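Local coordinates for acyl-[acyl-carrier-protein]--UDP-N-acetylglucosamine O-acyltransferase (Helicobacter pylori, PDB 1J2Z), which catalyses the transfer of a (3R)-hydroxyacyl chain from acyl carrier protein to UDP-N-acetylglucosamine, the first step of lipid A biosynthesis, at residues G53-I58 / G83-I88; F59-L64 / R89-I94; G108-L113 / G126-L131; V119-V124 / A138-I143. All coordinates share one frame; numbering follows the deposited sequence.

All four contacts stack one coil of a left-handed parallel beta-helix on the next. Contacts 1 and 3 hold turns that lead into the same sheet, with strands 87-88 and 112-113 adjacent in it, and both are partly buried: their turns are polar, gripped by side-chain hydroxyl, amide and backbone groups with water at the rim. Contact 2 follows directly on from contact 1 along both chain segments but is fully buried, and there aromatic rings and an arginine-glutamate pair take over as neighbouring subunits close in. Contact 4, also buried, interleaves with contact 3 along the chain and belongs to another corner, where one of two paired histidines, His-121, meets a bound glucoside.

Contact 1: residues G53-I58 / G83-I88; sequences GKNTEI and GEDNLI
The amide of Asn-55 and the carboxylate of Asp-85 lie side by side with their planes only 8° apart, offset so that Asp-85 OD1 comes against Asn-55 CB at 3.3 Å. Past their tips a water accepts from Asn-55 ND2 and donates to Asp-85 OD2 and Glu-84 OE1, tying the flat groups together at the solvent edge. Lys-54 and Glu-84 run alongside in the same direction, touching through Lys-54 CB and Glu-84 CG. Their charged ends stop short of a salt bridge, with NZ of Lys-54 4.2 Å from OE2 of Glu-84; a water joins them, and Lys-54 finds its salt bridge with Asp-35. Deeper in, Thr-56 grips the second turn. Its chi1 of -77° sets OG1 anti to the carbonyl carbon, where the hydroxyl donates to Gly-83 O at 2.8 Å and accepts Asn-86 N at 3.1 Å, so the hydroxyl both gives and receives a bond. Asn-86 passes the linkage on, its amide reaching Gly-108 O and Asn-111 N of the next coil. Parallel pairing then takes over: Glu-57 N donates to Asn-86 O (2.9 Å) and Ile-88 N to Glu-57 O (3.0 Å). Ile-58 and Ile-88 point together into the core, while Glu-57 and Leu-87 occupy the outer face. Turns stacked coil on coil, each leading into a short parallel strand, are characteristic of the left-handed beta-helix of hexapeptide-repeat transferases.

Contact 2: residues F59-L64 / R89-I94; sequences FPFAVL and REFCMI
Arg-89 lays its guanidinium flat on the ring of Phe-59: the planes differ by 8° and CZ of Arg-89 stands 3.7 Å from the Phe-59 ring centroid, a cation-pi stack over the face. Bends at chi2 and chi3 (both -57°) fold the arginine back over the ring, bringing CD over the same face as a CH-pi contact. Glu-90 fixes the rotation of the guanidinium from its edge. It is gripped side-on, with Arg-89 NE to Glu-90 OE2 at 2.8 Å and Arg-89 NH2 to Glu-90 OE1 at 2.9 Å, so the buried charges are likely to offset each other. The rings of Phe-61 and Phe-91 point the same way and are nearly parallel, at 18°, yet slid so far that they barely overlap; CD1 of Phe-61 meets CE2 of Phe-91 at 3.6 Å. On the inward side Leu-64 presses its CD2 branch along Ile-94, reaching CD1 at 3.5 Å. Two backbone bonds, Val-63 N to Cys-92 O (2.8 Å) and Ile-94 N to Val-63 O (3.0 Å), keep the coils in parallel register. The outward residues meet the rest of the trimer: Phe-61 packs edge-to-face with Phe-61 of both other subunits, and Arg-89 and Glu-90 bond to Gln-67 and Thr-66 of a neighbouring subunit. Within the chain, strands 63-64 and 93-94 lie between 45-46 and 118-119, and Leu-64 and Ile-94 reach across the prism to strand 79-82.

Contact 3: residues G108-L113 / G126-L131; sequences GDKNLL and GSHCIL
Leu-112 and Ile-130 pair in parallel, Leu-112 N donating to Cys-129 O at 2.9 Å and Leu-131 N to Leu-112 O, while His-128 N to Asp-109 O ties the turns that precede these strands. Asn-111 does the work at the corner. Its amide straddles the neighbouring turn: OD1 accepts Cys-129 N at 2.7 Å, and ND2 donates to Gly-126 O at 2.8 Å, with that oxygen in the amide plane. The two bonds together fix which end is oxygen and which is nitrogen. Ser-127 replies from the opposite segment. With chi1 at -63° its OG turns anti to the carbonyl carbon and accepts Asp-109 N at 2.8 Å. On the outer side Lys-110 runs alongside His-128, its extended chain placing CD 3.5 Å from CE1 of the imidazole. Nearby, a water donates to both Lys-110 O and Cys-129 O. Inward, Leu-113 sets CD2 against CG of Leu-131 at 3.6 Å. Side-chain amide and hydroxyl thus substitute for backbone partners where the chain turns, leaving Leu-113 and Leu-131 to pack inward, while Leu-112 and Ile-130 lie on the outer face and a water bridges the turns.

Contact 4: residues V119-V124 / A138-I143; sequences VAHDCV and AGHIEI. With SOG (octyl 1-thio-beta-D-glucopyranoside), chain B.
Val-124 N gives its hydrogen to Ile-141 O at 2.7 Å, and Val-124 O accepts Ile-143 N at the same distance, two short bonds that clamp the coils in parallel register. Before them Cys-123 SG takes Ile-141 N in a longer bond of 3.6 Å, a sulfur acceptor where Thr-56 and Asn-111 offer a side-chain oxygen in contacts 1 and 3, and His-140 N donates to His-121 O. Two histidines then rise from the turns. The chi1 of His-121, 65°, puts CG between the backbone N and the carbonyl carbon and swings the ring toward His-140 in an offset edge-to-face contact, the edge of His-121 to the face of His-140; the planes stand at 88° and the NE2 atoms of His-121 and His-140 are 3.5 Å apart. CA of Gly-139 sits over one face of the His-121 ring, where the absence of a side chain lets the imidazole come down close. Asp-122 lies alongside His-140, carboxylate and ring nearly parallel at 8°, with OD2 of Asp-122 3.4 Å from CE1 of His-140. That carboxylate is itself held by Thr-98 and the backbone of Ile-102. The detergent's sugar ring lies beside these turns: ND1 of His-121 makes a weak hydrogen bond to O3 of the glucoside at 3.1 Å, Ala-120 CB touches its C4 at 3.6 Å, and Ala-138 lies against O5 and the octyl tail. By similarity His-121 and His-140 bind substrate, and Asp-70 of the substrate site adjoins His-121, so this corner of the left-handed beta-helix is probably part of the LpxA substrate pocket, occupied here by detergent.

Contact 1: residues G53-I58 / G83-I88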
loop_
_atom_site.group_PDB
_atom_site.type_symbol
_atom_site.label_atom_id
_atom_site.label_comp_id
_atom_site.label_asym_id
_atom_site.label_seq_id
_atom_site.Cartn_x
_atom_site.Cartn_y
_atom_site.Cartn_z
ATOM N N GLY A 53 18.766 -5.160 17.501
ATOM C CA GLY A 53 18.903 -6.046 18.649
ATOM C C GLY A 53 18.967 -7.546 18.419
ATOM O O GLY A 53 18.587 -8.050 17.362
ATOM N N LYS A 54 19.435 -8.254 19.446
ATOM C CA LYS A 54 19.597 -9.705 19.411
ATOM C C LYS A 54 18.418 -10.489 18.859
ATOM O O LYS A 54 17.264 -10.248 19.221
ATOM C CB LYS A 54 19.909 -10.255 20.815
ATOM C CG LYS A 54 21.182 -9.724 21.472
ATOM C CD LYS A 54 21.440 -10.438 22.809
ATOM C CE LYS A 54 22.726 -9.959 23.482
ATOM N NZ LYS A 54 22.615 -8.563 23.990
ATOM N N ASN A 55 18.742 -11.438 17.987
ATOM C CA ASN A 55 17.781 -12.344 17.383
ATOM C C ASN A 55 16.716 -11.735 16.479
ATOM O O ASN A 55 15.779 -12.423 16.078
ATOM C CB ASN A 55 17.115 -13.175 18.480
ATOM C CG ASN A 55 18.123 -13.962 19.297
ATOM O OD1 ASN A 55 18.888 -14.753 18.754
ATOM N ND2 ASN A 55 18.129 -13.743 20.604
ATOM N N THR A 56 16.840 -10.458 16.149
ATOM C CA THR A 56 15.845 -9.872 15.262
ATOM C C THR A 56 16.074 -10.415 13.854
ATOM O O THR A 56 17.217 -10.607 13.434
ATOM C CB THR A 56 15.920 -8.336 15.285
ATOM O OG1 THR A 56 15.297 -7.866 16.485
ATOM C CG2 THR A 56 15.212 -7.731 14.074
ATOM N N GLU A 57 14.986 -10.695 13.142
ATOM C CA GLU A 57 15.076 -11.224 11.784
ATOM C C GLU A 57 14.385 -10.266 10.823
ATOM O O GLU A 57 13.267 -9.821 11.078
ATOM C CB GLU A 57 14.422 -12.606 11.714
ATOM C CG GLU A 57 14.534 -13.290 10.359
ATOM C CD GLU A 57 13.905 -14.678 10.359
ATOM O OE1 GLU A 57 14.008 -15.378 9.336
ATOM O OE2 GLU A 57 13.305 -15.066 11.382
ATOM N N ILE A 58 15.061 -9.949 9.723
ATOM C CA ILE A 58 14.534 -9.016 8.737
ATOM C C ILE A 58 14.484 -9.668 7.358
ATOM O O ILE A 58 15.488 -10.190 6.874
ATOM C CB ILE A 58 15.415 -7.758 8.690
ATOM C CG1 ILE A 58 15.502 -7.160 10.101
ATOM C CG2 ILE A 58 14.853 -6.755 7.685
ATOM C CD1 ILE A 58 16.479 -6.018 10.239
ATOM N N GLY A 83 14.891 -3.278 18.892
ATOM C CA GLY A 83 15.104 -4.231 19.963
ATOM C C GLY A 83 15.368 -5.672 19.571
ATOM O O GLY A 83 15.788 -5.970 18.450
ATOM N N GLU A 84 15.093 -6.567 20.514
ATOM C CA GLU A 84 15.321 -7.996 20.343
ATOM C C GLU A 84 14.099 -8.817 19.928
ATOM O O GLU A 84 12.956 -8.452 20.196
ATOM C CB GLU A 84 15.877 -8.575 21.648
ATOM C CG GLU A 84 17.188 -7.947 22.106
ATOM C CD GLU A 84 17.704 -8.542 23.409
ATOM O OE1 GLU A 84 17.392 -9.714 23.702
ATOM O OE2 GLU A 84 18.441 -7.840 24.132
ATOM N N ASP A 85 14.371 -9.942 19.276
ATOM C CA ASP A 85 13.339 -10.868 18.841
ATOM C C ASP A 85 12.246 -10.260 17.978
ATOM O O ASP A 85 11.083 -10.642 18.076
ATOM C CB ASP A 85 12.715 -11.543 20.061
ATOM C CG ASP A 85 13.732 -12.309 20.878
ATOM O OD1 ASP A 85 14.394 -13.201 20.313
ATOM O OD2 ASP A 85 13.872 -12.018 22.084
ATOM N N ASN A 86 12.613 -9.312 17.129
ATOM C CA ASN A 86 11.633 -8.698 16.256
ATOM C C ASN A 86 11.570 -9.417 14.916
ATOM O O ASN A 86 12.528 -10.067 14.495
ATOM C CB ASN A 86 11.970 -7.225 16.030
ATOM C CG ASN A 86 11.747 -6.389 17.270
ATOM O OD1 ASN A 86 10.627 -6.288 17.764
ATOM N ND2 ASN A 86 12.813 -5.790 17.782
ATOM N N LEU A 87 10.418 -9.310 14.267
ATOM C CA LEU A 87 10.207 -9.892 12.949
ATOM C C LEU A 87 9.822 -8.712 12.069
ATOM O O LEU A 87 8.802 -8.064 12.306
ATOM C CB LEU A 87 9.066 -10.913 12.982
ATOM C CG LEU A 87 9.362 -12.259 13.647
ATOM C CD1 LEU A 87 8.067 -13.054 13.841
ATOM C CD2 LEU A 87 10.343 -13.030 12.783
ATOM N N ILE A 88 10.653 -8.411 11.080
ATOM C CA ILE A 88 10.376 -7.299 10.181
ATOM C C ILE A 88 10.291 -7.867 8.776
ATOM O O ILE A 88 11.287 -8.325 8.216
ATOM C CB ILE A 88 11.478 -6.221 10.285
ATOM C CG1 ILE A 88 11.494 -5.656 11.712
ATOM C CG2 ILE A 88 11.229 -5.114 9.267
ATOM C CD1 ILE A 88 12.592 -4.641 11.980
HETATM O O HOH W 1 20.053 -6.524 21.871
HETATM O O HOH W 2 20.509 -8.141 25.716
HETATM O O HOH W 3 12.969 -12.609 15.661
HETATM O O HOH W 4 16.634 -12.129 22.595
#

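Contact 2: residues F59-L64 / R89-I94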
loop_
_atom_site.group_PDB
_atom_site.type_symbol
_atom_site.label_atom_id
_atom_site.label_comp_id
_atom_site.label_asym_id
_atom_site.label_seq_id
_atom_site.Cartn_x
_atom_site.Cartn_y
_atom_site.Cartn_z
ATOM N N PHE A 59 13.312 -9.618 6.729
ATOM C CA PHE A 59 13.103 -10.235 5.423
ATOM C C PHE A 59 13.530 -9.401 4.206
ATOM O O PHE A 59 13.780 -8.203 4.316
ATOM C CB PHE A 59 11.643 -10.679 5.317
ATOM C CG PHE A 59 11.326 -11.882 6.169
ATOM C CD1 PHE A 59 11.310 -11.785 7.560
ATOM C CD2 PHE A 59 11.082 -13.122 5.583
ATOM C CE1 PHE A 59 11.055 -12.905 8.359
ATOM C CE2 PHE A 59 10.825 -14.253 6.366
ATOM C CZ PHE A 59 10.811 -14.147 7.758
ATOM N N PRO A 60 13.604 -10.036 3.020
ATOM C CA PRO A 60 14.012 -9.379 1.774
ATOM C C PRO A 60 13.414 -8.028 1.418
ATOM O O PRO A 60 12.225 -7.783 1.592
ATOM C CB PRO A 60 13.696 -10.430 0.707
ATOM C CG PRO A 60 13.893 -11.719 1.438
ATOM C CD PRO A 60 13.217 -11.436 2.758
ATOM N N PHE A 61 14.278 -7.158 0.907
ATOM C CA PHE A 61 13.900 -5.833 0.448
ATOM C C PHE A 61 13.377 -4.858 1.489
ATOM O O PHE A 61 12.672 -3.905 1.154
ATOM C CB PHE A 61 12.903 -5.974 -0.702
ATOM C CG PHE A 61 13.400 -6.863 -1.822
ATOM C CD1 PHE A 61 12.560 -7.803 -2.410
ATOM C CD2 PHE A 61 14.712 -6.762 -2.279
ATOM C CE1 PHE A 61 13.020 -8.631 -3.439
ATOM C CE2 PHE A 61 15.184 -7.584 -3.307
ATOM C CZ PHE A 61 14.338 -8.519 -3.886
ATOM N N ALA A 62 13.708 -5.089 2.755
ATOM C CA ALA A 62 13.300 -4.151 3.792
ATOM C C ALA A 62 14.362 -3.051 3.762
ATOM O O ALA A 62 15.520 -3.315 3.437
ATOM C CB ALA A 62 13.293 -4.827 5.154
ATOM N N VAL A 63 13.974 -1.822 4.081
ATOM C CA VAL A 63 14.928 -0.723 4.089
ATOM C C VAL A 63 14.873 -0.044 5.445
ATOM O O VAL A 63 13.836 0.496 5.834
ATOM C CB VAL A 63 14.605 0.310 2.989
ATOM C CG1 VAL A 63 15.565 1.486 3.066
ATOM C CG2 VAL A 63 14.704 -0.355 1.625
ATOM N N LEU A 64 15.989 -0.074 6.164
ATOM C CA LEU A 64 16.039 0.534 7.488
ATOM C C LEU A 64 17.189 1.517 7.617
ATOM O O LEU A 64 18.326 1.217 7.254
ATOM C CB LEU A 64 16.202 -0.541 8.566
ATOM C CG LEU A 64 15.286 -1.766 8.592
ATOM C CD1 LEU A 64 15.547 -2.523 9.882
ATOM C CD2 LEU A 64 13.826 -1.360 8.508
ATOM N N ARG A 89 9.087 -7.832 8.214
ATOM C CA ARG A 89 8.844 -8.401 6.898
ATOM C C ARG A 89 9.257 -7.583 5.681
ATOM O O ARG A 89 9.752 -6.460 5.791
ATOM C CB ARG A 89 7.368 -8.798 6.787
ATOM C CG ARG A 89 6.949 -9.845 7.818
ATOM C CD ARG A 89 7.809 -11.116 7.728
ATOM N NE ARG A 89 7.787 -11.726 6.397
ATOM C CZ ARG A 89 7.441 -12.990 6.151
ATOM N NH1 ARG A 89 7.077 -13.790 7.142
ATOM N NH2 ARG A 89 7.483 -13.467 4.912
ATOM N N GLU A 90 9.040 -8.187 4.517
ATOM C CA GLU A 90 9.383 -7.612 3.220
ATOM C C GLU A 90 8.833 -6.217 2.920
ATOM O O GLU A 90 7.682 -5.907 3.220
ATOM C CB GLU A 90 8.919 -8.554 2.104
ATOM C CG GLU A 90 9.547 -9.942 2.116
ATOM C CD GLU A 90 8.874 -10.916 3.072
ATOM O OE1 GLU A 90 9.160 -12.121 2.954
ATOM O OE2 GLU A 90 8.071 -10.494 3.935
ATOM N N PHE A 91 9.674 -5.389 2.310
ATOM C CA PHE A 91 9.305 -4.034 1.899
ATOM C C PHE A 91 9.023 -3.019 2.998
ATOM O O PHE A 91 8.441 -1.964 2.729
ATOM C CB PHE A 91 8.106 -4.092 0.949
ATOM C CG PHE A 91 8.240 -5.137 -0.123
ATOM C CD1 PHE A 91 7.332 -6.189 -0.205
ATOM C CD2 PHE A 91 9.286 -5.082 -1.036
ATOM C CE1 PHE A 91 7.465 -7.173 -1.184
ATOM C CE2 PHE A 91 9.429 -6.059 -2.019
ATOM C CZ PHE A 91 8.516 -7.108 -2.093
ATOM N N CYS A 92 9.405 -3.324 4.233
ATOM C CA CYS A 92 9.201 -2.354 5.306
ATOM C C CYS A 92 10.204 -1.229 5.113
ATOM O O CYS A 92 11.282 -1.439 4.560
ATOM C CB CYS A 92 9.420 -2.987 6.679
ATOM S SG CYS A 92 8.032 -3.956 7.253
ATOM N N MET A 93 9.845 -0.031 5.558
ATOM C CA MET A 93 10.733 1.117 5.420
ATOM C C MET A 93 10.663 1.868 6.739
ATOM O O MET A 93 9.598 2.336 7.136
ATOM C CB MET A 93 10.263 1.997 4.263
ATOM C CG MET A 93 11.332 2.916 3.683
ATOM S SD MET A 93 11.467 4.467 4.554
ATOM C CE MET A 93 10.280 5.480 3.648
ATOM N N ILE A 94 11.800 1.964 7.419
ATOM C CA ILE A 94 11.864 2.617 8.719
ATOM C C ILE A 94 12.974 3.660 8.749
ATOM O O ILE A 94 14.129 3.357 8.456
ATOM C CB ILE A 94 12.118 1.577 9.828
ATOM C CG1 ILE A 94 11.034 0.496 9.777
ATOM C CG2 ILE A 94 12.116 2.251 11.194
ATOM C CD1 ILE A 94 11.232 -0.617 10.781
#

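Contact 3: residues G108-L113 / G126-L131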
loop_
_atom_site.group_PDB
_atom_site.type_symbol
_atom_site.label_atom_id
_atom_site.label_comp_id
_atom_site.label_asym_id
_atom_site.label_seq_id
_atom_site.Cartn_x
_atom_site.Cartn_y
_atom_site.Cartn_z
ATOM N N GLY A 108 10.849 -1.548 20.315
ATOM C CA GLY A 108 11.173 -2.474 21.385
ATOM C C GLY A 108 11.416 -3.918 20.987
ATOM O O GLY A 108 12.066 -4.191 19.974
ATOM N N ASP A 109 10.877 -4.842 21.785
ATOM C CA ASP A 109 11.070 -6.271 21.563
ATOM C C ASP A 109 9.836 -7.088 21.190
ATOM O O ASP A 109 8.697 -6.703 21.456
ATOM C CB ASP A 109 11.679 -6.916 22.810
ATOM C CG ASP A 109 12.825 -6.114 23.380
ATOM O OD1 ASP A 109 13.753 -5.759 22.627
ATOM O OD2 ASP A 109 12.792 -5.848 24.592
ATOM N N LYS A 110 10.099 -8.238 20.581
ATOM C CA LYS A 110 9.057 -9.170 20.190
ATOM C C LYS A 110 7.894 -8.557 19.431
ATOM O O LYS A 110 6.732 -8.803 19.746
ATOM C CB LYS A 110 8.557 -9.911 21.436
ATOM C CG LYS A 110 9.662 -10.748 22.079
ATOM C CD LYS A 110 9.235 -11.401 23.372
ATOM C CE LYS A 110 10.358 -12.268 23.921
ATOM N NZ LYS A 110 10.011 -12.849 25.240
ATOM N N ASN A 111 8.213 -7.751 18.426
ATOM C CA ASN A 111 7.186 -7.137 17.601
ATOM C C ASN A 111 7.200 -7.798 16.236
ATOM O O ASN A 111 8.192 -8.409 15.830
ATOM C CB ASN A 111 7.449 -5.647 17.411
ATOM C CG ASN A 111 7.427 -4.882 18.711
ATOM O OD1 ASN A 111 6.387 -4.775 19.360
ATOM N ND2 ASN A 111 8.580 -4.344 19.101
ATOM N N LEU A 112 6.085 -7.673 15.535
ATOM C CA LEU A 112 5.966 -8.204 14.195
ATOM C C LEU A 112 5.479 -7.051 13.330
ATOM O O LEU A 112 4.417 -6.486 13.585
ATOM C CB LEU A 112 4.953 -9.358 14.148
ATOM C CG LEU A 112 4.533 -9.805 12.738
ATOM C CD1 LEU A 112 5.759 -10.208 11.921
ATOM C CD2 LEU A 112 3.540 -10.961 12.839
ATOM N N LEU A 113 6.281 -6.669 12.345
ATOM C CA LEU A 113 5.890 -5.608 11.424
ATOM C C LEU A 113 5.777 -6.326 10.086
ATOM O O LEU A 113 6.787 -6.713 9.498
ATOM C CB LEU A 113 6.957 -4.510 11.342
ATOM C CG LEU A 113 7.511 -3.932 12.653
ATOM C CD1 LEU A 113 8.392 -2.724 12.341
ATOM C CD2 LEU A 113 6.388 -3.532 13.569
ATOM N N GLY A 126 6.705 0.080 21.296
ATOM C CA GLY A 126 7.115 -0.727 22.432
ATOM C C GLY A 126 7.416 -2.177 22.094
ATOM O O GLY A 126 8.137 -2.466 21.135
ATOM N N SER A 127 6.862 -3.092 22.885
ATOM C CA SER A 127 7.083 -4.522 22.689
ATOM C C SER A 127 5.776 -5.302 22.532
ATOM O O SER A 127 4.711 -4.823 22.910
ATOM C CB SER A 127 7.875 -5.088 23.873
ATOM O OG SER A 127 9.162 -4.495 23.968
ATOM N N HIS A 128 5.874 -6.507 21.974
ATOM C CA HIS A 128 4.715 -7.376 21.767
ATOM C C HIS A 128 3.647 -6.763 20.870
ATOM O O HIS A 128 2.468 -7.073 21.006
ATOM C CB HIS A 128 4.089 -7.748 23.117
ATOM C CG HIS A 128 5.038 -8.433 24.049
ATOM N ND1 HIS A 128 5.455 -9.733 23.862
ATOM C CD2 HIS A 128 5.691 -7.981 25.145
ATOM C CE1 HIS A 128 6.328 -10.051 24.801
ATOM N NE2 HIS A 128 6.488 -9.005 25.591
ATOM N N CYS A 129 4.058 -5.897 19.950
ATOM C CA CYS A 129 3.113 -5.258 19.040
ATOM C C CYS A 129 3.046 -5.963 17.697
ATOM O O CYS A 129 3.965 -6.687 17.308
ATOM C CB CYS A 129 3.504 -3.799 18.798
ATOM S SG CYS A 129 3.312 -2.706 20.220
ATOM N N ILE A 130 1.950 -5.738 16.983
ATOM C CA ILE A 130 1.774 -6.316 15.665
ATOM C C ILE A 130 1.188 -5.264 14.730
ATOM O O ILE A 130 0.103 -4.736 14.978
ATOM C CB ILE A 130 0.833 -7.542 15.697
ATOM C CG1 ILE A 130 1.480 -8.680 16.489
ATOM C CG2 ILE A 130 0.535 -8.001 14.276
ATOM C CD1 ILE A 130 0.571 -9.882 16.680
ATOM N N LEU A 131 1.929 -4.940 13.674
ATOM C CA LEU A 131 1.466 -3.977 12.686
ATOM C C LEU A 131 1.289 -4.772 11.402
ATOM O O LEU A 131 2.262 -5.299 10.858
ATOM C CB LEU A 131 2.491 -2.853 12.469
ATOM C CG LEU A 131 3.056 -2.062 13.659
ATOM C CD1 LEU A 131 3.616 -0.733 13.155
ATOM C CD2 LEU A 131 1.986 -1.798 14.686
HETATM O O HOH W 5 4.310 -9.335 18.444
#

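Contact 4: residues V119-V124 / A138-I143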
loop_
_atom_site.group_PDB
_atom_site.type_symbol
_atom_site.label_atom_id
_atom_site.label_comp_id
_atom_site.label_asym_id
_atom_site.label_seq_id
_atom_site.Cartn_x
_atom_site.Cartn_y
_atom_site.Cartn_z
ATOM N N VAL A 119 7.490 3.027 9.101
ATOM C CA VAL A 119 7.583 3.684 10.397
ATOM C C VAL A 119 8.363 4.973 10.173
ATOM O O VAL A 119 9.551 4.942 9.865
ATOM C CB VAL A 119 8.305 2.805 11.429
ATOM C CG1 VAL A 119 8.431 3.557 12.761
ATOM C CG2 VAL A 119 7.531 1.518 11.626
ATOM N N ALA A 120 7.682 6.106 10.308
ATOM C CA ALA A 120 8.315 7.403 10.085
ATOM C C ALA A 120 9.264 7.839 11.198
ATOM O O ALA A 120 9.314 7.245 12.280
ATOM C CB ALA A 120 7.242 8.480 9.866
ATOM N N HIS A 121 10.015 8.895 10.911
ATOM C CA HIS A 121 10.974 9.444 11.852
ATOM C C HIS A 121 10.351 9.775 13.201
ATOM O O HIS A 121 9.182 10.171 13.287
ATOM C CB HIS A 121 11.596 10.720 11.281
ATOM C CG HIS A 121 10.616 11.837 11.099
ATOM N ND1 HIS A 121 9.913 12.032 9.930
ATOM C CD2 HIS A 121 10.209 12.810 11.949
ATOM C CE1 HIS A 121 9.118 13.078 10.067
ATOM N NE2 HIS A 121 9.277 13.567 11.284
ATOM N N ASP A 122 11.147 9.607 14.252
ATOM C CA ASP A 122 10.736 9.927 15.617
ATOM C C ASP A 122 9.596 9.113 16.228
ATOM O O ASP A 122 9.011 9.526 17.229
ATOM C CB ASP A 122 10.401 11.417 15.702
ATOM C CG ASP A 122 11.567 12.293 15.295
ATOM O OD1 ASP A 122 12.613 12.256 15.977
ATOM O OD2 ASP A 122 11.448 13.017 14.288
ATOM N N CYS A 123 9.272 7.968 15.638
ATOM C CA CYS A 123 8.221 7.138 16.206
ATOM C C CYS A 123 8.809 6.273 17.312
ATOM O O CYS A 123 10.010 5.995 17.341
ATOM C CB CYS A 123 7.589 6.239 15.141
ATOM S SG CYS A 123 6.481 7.108 13.984
ATOM N N VAL A 124 7.953 5.856 18.230
ATOM C CA VAL A 124 8.371 5.014 19.330
ATOM C C VAL A 124 7.384 3.868 19.436
ATOM O O VAL A 124 6.200 4.083 19.673
ATOM C CB VAL A 124 8.385 5.788 20.669
ATOM C CG1 VAL A 124 8.668 4.832 21.819
ATOM C CG2 VAL A 124 9.446 6.878 20.628
ATOM N N ALA A 138 2.901 8.092 10.578
ATOM C CA ALA A 138 3.450 9.407 10.281
ATOM C C ALA A 138 4.495 9.677 11.368
ATOM O O ALA A 138 4.761 8.821 12.208
ATOM C CB ALA A 138 2.346 10.466 10.313
ATOM N N GLY A 139 5.079 10.867 11.374
ATOM C CA GLY A 139 6.104 11.152 12.362
ATOM C C GLY A 139 5.668 11.383 13.798
ATOM O O GLY A 139 4.510 11.690 14.074
ATOM N N HIS A 140 6.613 11.203 14.716
ATOM C CA HIS A 140 6.399 11.443 16.144
ATOM C C HIS A 140 5.293 10.630 16.813
ATOM O O HIS A 140 4.659 11.109 17.754
ATOM C CB HIS A 140 6.104 12.934 16.362
ATOM C CG HIS A 140 6.971 13.850 15.553
ATOM N ND1 HIS A 140 8.232 14.239 15.956
ATOM C CD2 HIS A 140 6.760 14.444 14.353
ATOM C CE1 HIS A 140 8.759 15.034 15.042
ATOM N NE2 HIS A 140 7.887 15.176 14.059
ATOM N N ILE A 141 5.057 9.410 16.346
ATOM C CA ILE A 141 4.010 8.581 16.935
ATOM C C ILE A 141 4.541 7.704 18.071
ATOM O O ILE A 141 5.679 7.239 18.030
ATOM C CB ILE A 141 3.359 7.696 15.850
ATOM C CG1 ILE A 141 2.532 8.584 14.909
ATOM C CG2 ILE A 141 2.494 6.615 16.487
ATOM C CD1 ILE A 141 2.111 7.899 13.619
ATOM N N GLU A 142 3.712 7.504 19.092
ATOM C CA GLU A 142 4.076 6.679 20.237
ATOM C C GLU A 142 3.088 5.529 20.356
ATOM O O GLU A 142 1.881 5.739 20.433
ATOM C CB GLU A 142 4.065 7.509 21.523
ATOM C CG GLU A 142 5.195 8.524 21.623
ATOM C CD GLU A 142 5.021 9.482 22.794
ATOM O OE1 GLU A 142 4.342 9.110 23.772
ATOM O OE2 GLU A 142 5.571 10.601 22.738
ATOM N N ILE A 143 3.613 4.312 20.371
ATOM C CA ILE A 143 2.788 3.113 20.470
ATOM C C ILE A 143 3.237 2.285 21.673
ATOM O O ILE A 143 4.405 1.914 21.773
ATOM C CB ILE A 143 2.913 2.277 19.175
ATOM C CG1 ILE A 143 2.338 3.079 18.001
ATOM C CG2 ILE A 143 2.196 0.939 19.328
ATOM C CD1 ILE A 143 2.485 2.409 16.654
HETATM C C1 SOG B . 5.016 12.786 7.577
HETATM C C2 SOG B . 6.536 12.833 7.872
HETATM C C3 SOG B . 7.285 11.986 6.833
HETATM C C4 SOG B . 6.764 10.548 6.929
HETATM C C5 SOG B . 5.242 10.540 6.635
HETATM C C6 SOG B . 4.678 9.130 6.744
HETATM C "C1'" SOG B . 3.136 14.211 8.022
HETATM C "C2'" SOG B . 1.933 13.725 8.806
HETATM C "C3'" SOG B . 0.866 14.801 8.894
HETATM C "C4'" SOG B . -0.343 14.321 9.684
HETATM C "C5'" SOG B . -1.409 15.406 9.769
HETATM C "C6'" SOG B . -2.664 14.881 10.435
HETATM C "C7'" SOG B . -3.731 15.946 10.525
HETATM C "C8'" SOG B . -4.970 15.394 11.190
HETATM S S1 SOG B . 4.295 13.556 8.551
HETATM O O2 SOG B . 7.001 14.176 7.827
HETATM O O3 SOG B . 8.673 12.013 7.099
HETATM O O4 SOG B . 7.441 9.727 5.993
HETATM O O5 SOG B . 4.567 11.401 7.596
HETATM O O6 SOG B . 4.860 8.441 5.522
#